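Local coordinates for putative peptidoglycan-binding/hydrolysing protein (Peptoclostridium difficile, PDB 5TV7), which probably binds peptidoglycan of the cell wall through a small helical domain, and is captured here with glutamine hydroxamate in a surface pocket, at residues T106-K111 against D158-P163; G112-E117 against D135-S140. All coordinates share one frame; numbering follows the deposited sequence. Where two conformers were deposited one is given.

Contact 1: T106-K111 against D158-P163; sequences TKVIRK and DGIIGP. With HGA (glutamine hydroxamate), chain C.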
ATOM      1  N   THR A 106      15.564  -2.989   4.792  1.00 37.82           N
ATOM      2  CA  THR A 106      16.797  -2.392   4.274  1.00 41.75           C
ATOM      3  C   THR A 106      16.618  -1.955   2.829  1.00 42.53           C
ATOM      4  O   THR A 106      17.477  -1.262   2.308  1.00 44.27           O
ATOM      5  CB  THR A 106      18.016  -3.354   4.313  1.00 43.43           C
ATOM      6  OG1 THR A 106      17.733  -4.526   3.539  1.00 44.04           O
ATOM      7  CG2 THR A 106      18.351  -3.755   5.738  1.00 43.67           C
ATOM      8  N   LYS A 107      15.524  -2.373   2.181  1.00 40.09           N
ATOM      9  CA  LYS A 107      15.261  -1.990   0.787  1.00 42.78           C
ATOM     10  C   LYS A 107      14.792  -0.551   0.735  1.00 39.26           C
ATOM     11  O   LYS A 107      14.009  -0.124   1.566  1.00 39.21           O
ATOM     12  CB  LYS A 107      14.189  -2.869   0.143  1.00 46.13           C
ATOM     13  CG  LYS A 107      14.569  -4.334   0.044  1.00 51.78           C
ATOM     14  CD  LYS A 107      15.634  -4.622  -0.996  1.00 55.14           C
ATOM     15  CE  LYS A 107      16.230  -6.013  -0.790  1.00 58.88           C
ATOM     16  NZ  LYS A 107      15.215  -7.096  -0.612  1.00 58.85           N
ATOM     17  N   VAL A 108      15.303   0.196  -0.228  1.00 37.27           N
ATOM     18  CA  VAL A 108      14.901   1.571  -0.410  1.00 36.57           C
ATOM     19  C   VAL A 108      13.992   1.626  -1.633  1.00 36.03           C
ATOM     20  O   VAL A 108      14.366   1.117  -2.694  1.00 38.33           O
ATOM     21  CB  VAL A 108      16.128   2.489  -0.591  1.00 37.99           C
ATOM     22  CG1 VAL A 108      15.695   3.916  -0.885  1.00 38.70           C
ATOM     23  CG2 VAL A 108      16.993   2.463   0.661  1.00 39.07           C
ATOM     24  N   ILE A 109      12.784   2.175  -1.482  1.00 32.67           N
ATOM     25  CA  ILE A 109      11.899   2.389  -2.644  1.00 32.79           C
ATOM     26  C   ILE A 109      11.560   3.873  -2.789  1.00 32.33           C
ATOM     27  O   ILE A 109      11.548   4.622  -1.805  1.00 31.68           O
ATOM     28  CB  ILE A 109      10.628   1.511  -2.650  1.00 32.36           C
ATOM     29  CG1 ILE A 109       9.862   1.642  -1.350  1.00 31.59           C
ATOM     30  CG2 ILE A 109      11.012   0.057  -2.898  1.00 34.23           C
ATOM     31  CD1 ILE A 109       8.550   0.883  -1.335  1.00 31.50           C
ATOM     32  N   ARG A 110      11.268   4.280  -4.019  0.50 32.74           N
ATOM     33  CA  ARG A 110      10.969   5.671  -4.321  0.50 33.08           C
ATOM     34  C   ARG A 110      10.092   5.781  -5.556  0.50 33.68           C
ATOM     35  O   ARG A 110       9.787   4.774  -6.212  0.50 33.38           O
ATOM     36  CB  ARG A 110      12.281   6.415  -4.527  0.50 34.68           C
ATOM     37  CG  ARG A 110      13.191   5.729  -5.526  0.50 36.35           C
ATOM     38  CD  ARG A 110      14.574   6.342  -5.513  0.50 38.35           C
ATOM     39  NE  ARG A 110      14.571   7.741  -5.920  0.50 39.17           N
ATOM     40  CZ  ARG A 110      15.647   8.515  -5.896  0.50 40.21           C
ATOM     41  NH1 ARG A 110      16.803   8.019  -5.484  0.50 40.66           N
ATOM     42  NH2 ARG A 110      15.566   9.777  -6.283  0.50 40.94           N
ATOM     43  N   LYS A 111       9.689   7.007  -5.871  1.00 33.89           N
ATOM     44  CA  LYS A 111       8.824   7.251  -7.023  1.00 35.70           C
ATOM     45  C   LYS A 111       9.428   6.660  -8.302  1.00 36.64           C
ATOM     46  O   LYS A 111      10.595   6.897  -8.611  1.00 36.97           O
ATOM     47  CB  LYS A 111       8.524   8.744  -7.196  1.00 37.86           C
ATOM     48  CG  LYS A 111       7.513   9.007  -8.303  1.00 40.49           C
ATOM     49  CD  LYS A 111       7.119  10.459  -8.390  1.00 42.68           C
ATOM     50  CE  LYS A 111       6.060  10.634  -9.462  1.00 45.62           C
ATOM     51  NZ  LYS A 111       5.770  12.074  -9.668  1.00 48.36           N
ATOM     52  N   ASP A 158      11.812  13.192   2.504  1.00 30.01           N
ATOM     53  CA  ASP A 158      12.383  13.065   1.158  1.00 31.87           C
ATOM     54  C   ASP A 158      11.532  12.229   0.191  1.00 31.14           C
ATOM     55  O   ASP A 158      11.904  12.074  -0.970  1.00 31.41           O
ATOM     56  CB  ASP A 158      13.810  12.493   1.236  1.00 32.92           C
ATOM     57  CG  ASP A 158      13.872  11.135   1.936  1.00 33.08           C
ATOM     58  OD1 ASP A 158      12.802  10.556   2.239  1.00 32.48           O
ATOM     59  OD2 ASP A 158      15.000  10.642   2.179  1.00 34.45           O
ATOM     60  N   GLY A 159      10.406  11.686   0.668  1.00 29.96           N
ATOM     61  CA  GLY A 159       9.528  10.880  -0.166  1.00 29.94           C
ATOM     62  C   GLY A 159      10.077   9.506  -0.501  1.00 30.66           C
ATOM     63  O   GLY A 159       9.518   8.802  -1.328  1.00 31.64           O
ATOM     64  N   ILE A 160      11.155   9.115   0.164  1.00 31.75           N
ATOM     65  CA  ILE A 160      11.798   7.838  -0.071  1.00 31.72           C
ATOM     66  C   ILE A 160      11.571   6.925   1.119  1.00 30.54           C
ATOM     67  O   ILE A 160      11.746   7.322   2.269  1.00 30.09           O
ATOM     68  CB  ILE A 160      13.301   8.044  -0.315  1.00 33.91           C
ATOM     69  CG1 ILE A 160      13.487   8.897  -1.579  1.00 35.52           C
ATOM     70  CG2 ILE A 160      14.019   6.704  -0.456  1.00 34.18           C
ATOM     71  CD1 ILE A 160      14.920   9.125  -1.957  1.00 37.92           C
ATOM     72  N   ILE A 161      11.157   5.698   0.852  1.00 30.46           N
ATOM     73  CA  ILE A 161      10.950   4.772   1.948  1.00 30.18           C
ATOM     74  C   ILE A 161      12.220   3.954   2.102  1.00 29.06           C
ATOM     75  O   ILE A 161      12.525   3.094   1.288  1.00 29.28           O
ATOM     76  CB  ILE A 161       9.742   3.856   1.747  1.00 31.08           C
ATOM     77  CG1 ILE A 161       8.486   4.687   1.412  1.00 31.02           C
ATOM     78  CG2 ILE A 161       9.542   3.015   3.010  1.00 30.59           C
ATOM     79  CD1 ILE A 161       7.258   3.854   1.092  1.00 31.63           C
ATOM     80  N   GLY A 162      12.964   4.277   3.142  1.00 27.94           N
ATOM     81  CA  GLY A 162      14.176   3.580   3.515  1.00 29.25           C
ATOM     82  C   GLY A 162      13.992   3.063   4.930  1.00 29.19           C
ATOM     83  O   GLY A 162      12.878   3.097   5.466  1.00 29.04           O
ATOM     84  N   PRO A 163      15.069   2.594   5.543  1.00 31.16           N
ATOM     85  CA  PRO A 163      15.037   1.994   6.883  1.00 33.27           C
ATOM     86  C   PRO A 163      14.237   2.730   7.954  1.00 32.74           C
ATOM     87  O   PRO A 163      13.418   2.108   8.622  1.00 31.79           O
ATOM     88  CB  PRO A 163      16.522   1.946   7.265  1.00 35.02           C
ATOM     89  CG  PRO A 163      17.210   1.710   5.962  1.00 35.05           C
ATOM     90  CD  PRO A 163      16.396   2.430   4.910  1.00 33.30           C
TER
HETATM   91  N   HGA C 301      13.994   8.306   3.772  1.00 47.00           N
HETATM   92  CA  HGA C 301      14.989   7.272   4.003  1.00 50.58           C
HETATM   93  CB  HGA C 301      16.361   7.936   4.169  1.00 53.46           C
HETATM   94  CG  HGA C 301      17.527   7.062   3.686  1.00 56.33           C
HETATM   95  CD  HGA C 301      17.585   6.947   2.175  1.00 57.77           C
HETATM   96  OE1 HGA C 301      17.500   5.849   1.654  1.00 54.14           O
HETATM   97  NE2 HGA C 301      17.725   8.072   1.468  1.00 63.67           N
HETATM   98  OZ2 HGA C 301      17.747   8.048   0.073  1.00 63.71           O
HETATM   99  C   HGA C 301      14.601   6.455   5.219  1.00 47.69           C
HETATM  100  O   HGA C 301      13.388   6.368   5.503  1.00 41.55           O
HETATM  101  OXT HGA C 301      15.482   5.867   5.893  1.00 47.61           O
HETATM  102  O   HOH W   1      10.112   9.022  -3.952  1.00 32.78           O

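Contact 2: G112-E117 against D135-S140; sequences GNSGKE and DSSFGS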
ATOM      1  N   GLY A 112       8.629   5.858  -9.003  1.00 36.11           N
ATOM      2  CA  GLY A 112       9.074   5.176 -10.202  1.00 37.96           C
ATOM      3  C   GLY A 112       9.169   3.666 -10.032  1.00 37.39           C
ATOM      4  O   GLY A 112       9.005   2.928 -10.996  1.00 38.34           O
ATOM      5  N   ASN A 113       9.437   3.210  -8.811  1.00 36.56           N
ATOM      6  CA  ASN A 113       9.549   1.780  -8.518  1.00 36.77           C
ATOM      7  C   ASN A 113       8.188   1.088  -8.506  1.00 37.17           C
ATOM      8  O   ASN A 113       7.144   1.723  -8.319  1.00 36.15           O
ATOM      9  CB  ASN A 113      10.159   1.541  -7.126  1.00 36.23           C
ATOM     10  CG  ASN A 113      11.613   1.982  -7.002  1.00 37.65           C
ATOM     11  OD1 ASN A 113      12.122   2.118  -5.889  1.00 37.14           O
ATOM     12  ND2 ASN A 113      12.282   2.191  -8.115  1.00 39.77           N
ATOM     13  N   SER A 114       8.217  -0.224  -8.741  0.50 38.53           N
ATOM     14  CA  SER A 114       7.025  -1.082  -8.729  0.50 39.43           C
ATOM     15  C   SER A 114       7.394  -2.468  -8.204  0.50 39.29           C
ATOM     16  O   SER A 114       8.479  -2.962  -8.492  0.50 40.40           O
ATOM     17  CB  SER A 114       6.415  -1.211 -10.126  0.50 41.74           C
ATOM     18  OG  SER A 114       5.898   0.028 -10.572  0.50 43.32           O
ATOM     19  N   GLY A 115       6.488  -3.096  -7.453  1.00 38.21           N
ATOM     20  CA  GLY A 115       6.747  -4.415  -6.876  1.00 38.87           C
ATOM     21  C   GLY A 115       6.125  -4.627  -5.523  1.00 37.59           C
ATOM     22  O   GLY A 115       5.341  -3.792  -5.048  1.00 35.76           O
ATOM     23  N   LYS A 116       6.495  -5.732  -4.887  0.50 37.70           N
ATOM     24  CA  LYS A 116       5.915  -6.117  -3.603  0.50 37.48           C
ATOM     25  C   LYS A 116       6.247  -5.172  -2.451  0.50 35.36           C
ATOM     26  O   LYS A 116       5.435  -5.022  -1.543  0.50 35.17           O
ATOM     27  CB  LYS A 116       6.297  -7.559  -3.251  0.50 38.80           C
ATOM     28  CG  LYS A 116       7.739  -7.760  -2.833  0.50 39.55           C
ATOM     29  CD  LYS A 116       8.050  -9.247  -2.721  0.50 41.91           C
ATOM     30  CE  LYS A 116       9.379  -9.493  -2.028  0.50 42.74           C
ATOM     31  NZ  LYS A 116      10.499  -8.752  -2.665  0.50 43.42           N
ATOM     32  N   GLU A 117       7.424  -4.546  -2.472  1.00 35.17           N
ATOM     33  CA  GLU A 117       7.771  -3.581  -1.429  1.00 34.19           C
ATOM     34  C   GLU A 117       6.839  -2.381  -1.501  1.00 31.68           C
ATOM     35  O   GLU A 117       6.375  -1.889  -0.477  1.00 29.47           O
ATOM     36  CB  GLU A 117       9.220  -3.093  -1.518  1.00 35.90           C
ATOM     37  CG  GLU A 117      10.287  -4.124  -1.210  1.00 37.68           C
ATOM     38  CD  GLU A 117      10.572  -5.076  -2.349  1.00 40.53           C
ATOM     39  OE1 GLU A 117      10.085  -4.855  -3.491  1.00 41.09           O
ATOM     40  OE2 GLU A 117      11.292  -6.065  -2.089  1.00 44.46           O
ATOM     41  N   ASP A 135      -1.751  -0.500  -5.720  1.00 34.67           N
ATOM     42  CA  ASP A 135      -1.502  -1.183  -7.003  1.00 36.29           C
ATOM     43  C   ASP A 135      -0.045  -1.541  -7.253  1.00 35.30           C
ATOM     44  O   ASP A 135       0.323  -1.830  -8.380  1.00 34.99           O
ATOM     45  CB  ASP A 135      -2.004  -0.309  -8.156  1.00 39.40           C
ATOM     46  CG  ASP A 135      -1.278   1.045  -8.258  1.00 39.72           C
ATOM     47  OD1 ASP A 135      -0.362   1.348  -7.441  1.00 38.02           O
ATOM     48  OD2 ASP A 135      -1.648   1.813  -9.174  1.00 41.78           O
ATOM     49  N   SER A 136       0.791  -1.475  -6.213  1.00 33.63           N
ATOM     50  CA  SER A 136       2.220  -1.821  -6.332  1.00 34.15           C
ATOM     51  C   SER A 136       3.069  -0.858  -7.157  1.00 34.78           C
ATOM     52  O   SER A 136       4.225  -1.163  -7.378  1.00 35.54           O
ATOM     53  CB  SER A 136       2.421  -3.245  -6.908  1.00 35.92           C
ATOM     54  OG  SER A 136       1.650  -4.192  -6.213  1.00 36.45           O
ATOM     55  N   SER A 137       2.515   0.269  -7.629  1.00 34.91           N
ATOM     56  CA  SER A 137       3.298   1.268  -8.373  1.00 35.41           C
ATOM     57  C   SER A 137       3.433   2.561  -7.554  1.00 33.05           C
ATOM     58  O   SER A 137       2.442   3.142  -7.125  1.00 31.33           O
ATOM     59  CB  SER A 137       2.690   1.553  -9.739  1.00 38.56           C
ATOM     60  OG  SER A 137       2.983   0.495 -10.639  1.00 42.01           O
ATOM     61  N   PHE A 138       4.675   2.980  -7.352  1.00 32.14           N
ATOM     62  CA  PHE A 138       5.014   4.153  -6.543  1.00 31.70           C
ATOM     63  C   PHE A 138       4.927   5.404  -7.428  1.00 32.81           C
ATOM     64  O   PHE A 138       5.913   5.819  -8.055  1.00 32.91           O
ATOM     65  CB  PHE A 138       6.431   3.968  -5.976  1.00 30.68           C
ATOM     66  CG  PHE A 138       6.764   4.839  -4.784  1.00 29.81           C
ATOM     67  CD1 PHE A 138       6.453   6.191  -4.750  1.00 29.76           C
ATOM     68  CD2 PHE A 138       7.506   4.306  -3.724  1.00 29.73           C
ATOM     69  CE1 PHE A 138       6.808   6.971  -3.668  1.00 28.79           C
ATOM     70  CE2 PHE A 138       7.858   5.084  -2.640  1.00 28.67           C
ATOM     71  CZ  PHE A 138       7.506   6.418  -2.612  1.00 28.17           C
ATOM     72  N   GLY A 139       3.729   5.984  -7.486  1.00 32.87           N
ATOM     73  CA  GLY A 139       3.482   7.201  -8.255  1.00 34.39           C
ATOM     74  C   GLY A 139       3.338   8.408  -7.348  1.00 34.27           C
ATOM     75  O   GLY A 139       3.750   8.386  -6.187  1.00 31.00           O
ATOM     76  N   SER A 140       2.714   9.454  -7.877  1.00 36.13           N
ATOM     77  CA  SER A 140       2.553  10.715  -7.156  1.00 37.28           C
ATOM     78  C   SER A 140       1.770  10.636  -5.854  1.00 36.17           C
ATOM     79  O   SER A 140       2.142  11.286  -4.884  1.00 35.90           O
ATOM     80  CB  SER A 140       1.914  11.758  -8.068  1.00 39.74           C
ATOM     81  OG  SER A 140       2.748  11.953  -9.194  1.00 43.90           O
TER

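Contact 1: T106-K111 against D158-P163
T106 opens the contact with its backbone: CA lies 4.5 Å from P163 CG, while its hydroxyl turns back to S104. K107 contributes its carbonyl, which sits beside G162 CA and accepts a hydrogen bond from the indole of W166 in helix 163-173. V108 forks around the pocket edge. With CG1 anti to the backbone N (chi1 176°), that methyl presses on I160 CG2 at 3.3 Å, tighter than ordinary carbon contact, and CG2 faces G162 CA and the ring of P163. Both methyls also border OE1 of the ligand's hydroxamate end, and V108 CA makes a C-H...O contact with I161 O.

At I109 the two segments, running antiparallel, form a single hydrogen-bonded bridge: I109 N to I161 O and I161 N to I109 O are both 2.9 Å. The side chains of I109 and I161 lie side by side and point the same way, CG1 of the first 3.8 Å from CB of the second, with W166 and helix 116-127 closing over them. R110 runs alongside I160, whose CD1, in the conformer described here, sits 4.0 Å above the centre of the guanidinium. K111 N reaches G159 O through one water.

D158 OD1 accepts from I160 N, above the carboxylate plane, closing an Asx turn. That turn presents D158 OD2 and I160 O to the ligand's amino group, at 3.0 and 2.9 Å, while G162 N gives its carboxylate a weak bond from the N-cap of helix 163-173. Beside the single I109-I161 antiparallel bridge, A164 N and T165 OG1 complete the glutamine hydroxamate pocket seen in the crystal, in a putative peptidoglycan-binding domain.

Contact 2: G112-E117 against D135-S140
S114 and S137 each turn the hydroxyl anti to their own carbonyl carbon (chi1 -66° and -77°), and in the conformer described the two OG atoms meet at 3.0 Å in a hydrogen bond whose direction is not fixed. F138 does otherwise: CG stands anti to the backbone N (chi1 -161°), and the part that touches is CB, 3.3 Å from N113 O. The ring ends up leading away from 112-117 and goes on to V118, Y143, V146 and I161.

The backbones are laced by three bonds. G112 N gives to F138 O at 2.9 Å, F138 N returns a bond of equal length to N113 O, and G115 N reaches S136 O at 3.0 Å. S136 O is held a second time, by a C-H...O contact from S114 CA, while S136 CB rests on G115 O.

This lacing ties the loop leading into helix 116-127 to the loop leading into helix 140-152, so the N-terminal ends of two helices of this probable peptidoglycan-binding domain are fastened together. G115 and G139 are the N-cap residues, and G112 and G115 have backbone angles at which a CB would jam against the preceding carbonyl.

Around S137 the 135-140 loop is shaped from within. D135 OD1 accepts from S137 N, which comes from above the carboxylate plane, closing an Asx turn, and D135 OD2 is taken by H44 and N47. F138 is the centre of an inverse gamma turn. N113 OD1 reaches back to R110 N.

How the contacts relate
Both contacts are partly buried. Contact 2 sits nearer the middle of the chain, its centre 9 Å from the chain centre against 14 Å for contact 1, and it lies within the span of chain that contact 1 brackets. Residues 106-111 and 112-117 are consecutive parts of one approach to helix 116-127; the first pairs with the loop before helix 163-173, the second with the loop before helix 140-152. Contact 1 adds isoleucine and valine packing and a ligand to its backbone bridge; contact 2 relies on backbone bonds and a serine pair. They meet at F138, whose ring packs against R110, K111 and G159, and through a probable hydrogen bond from K111 NZ to S140 OG.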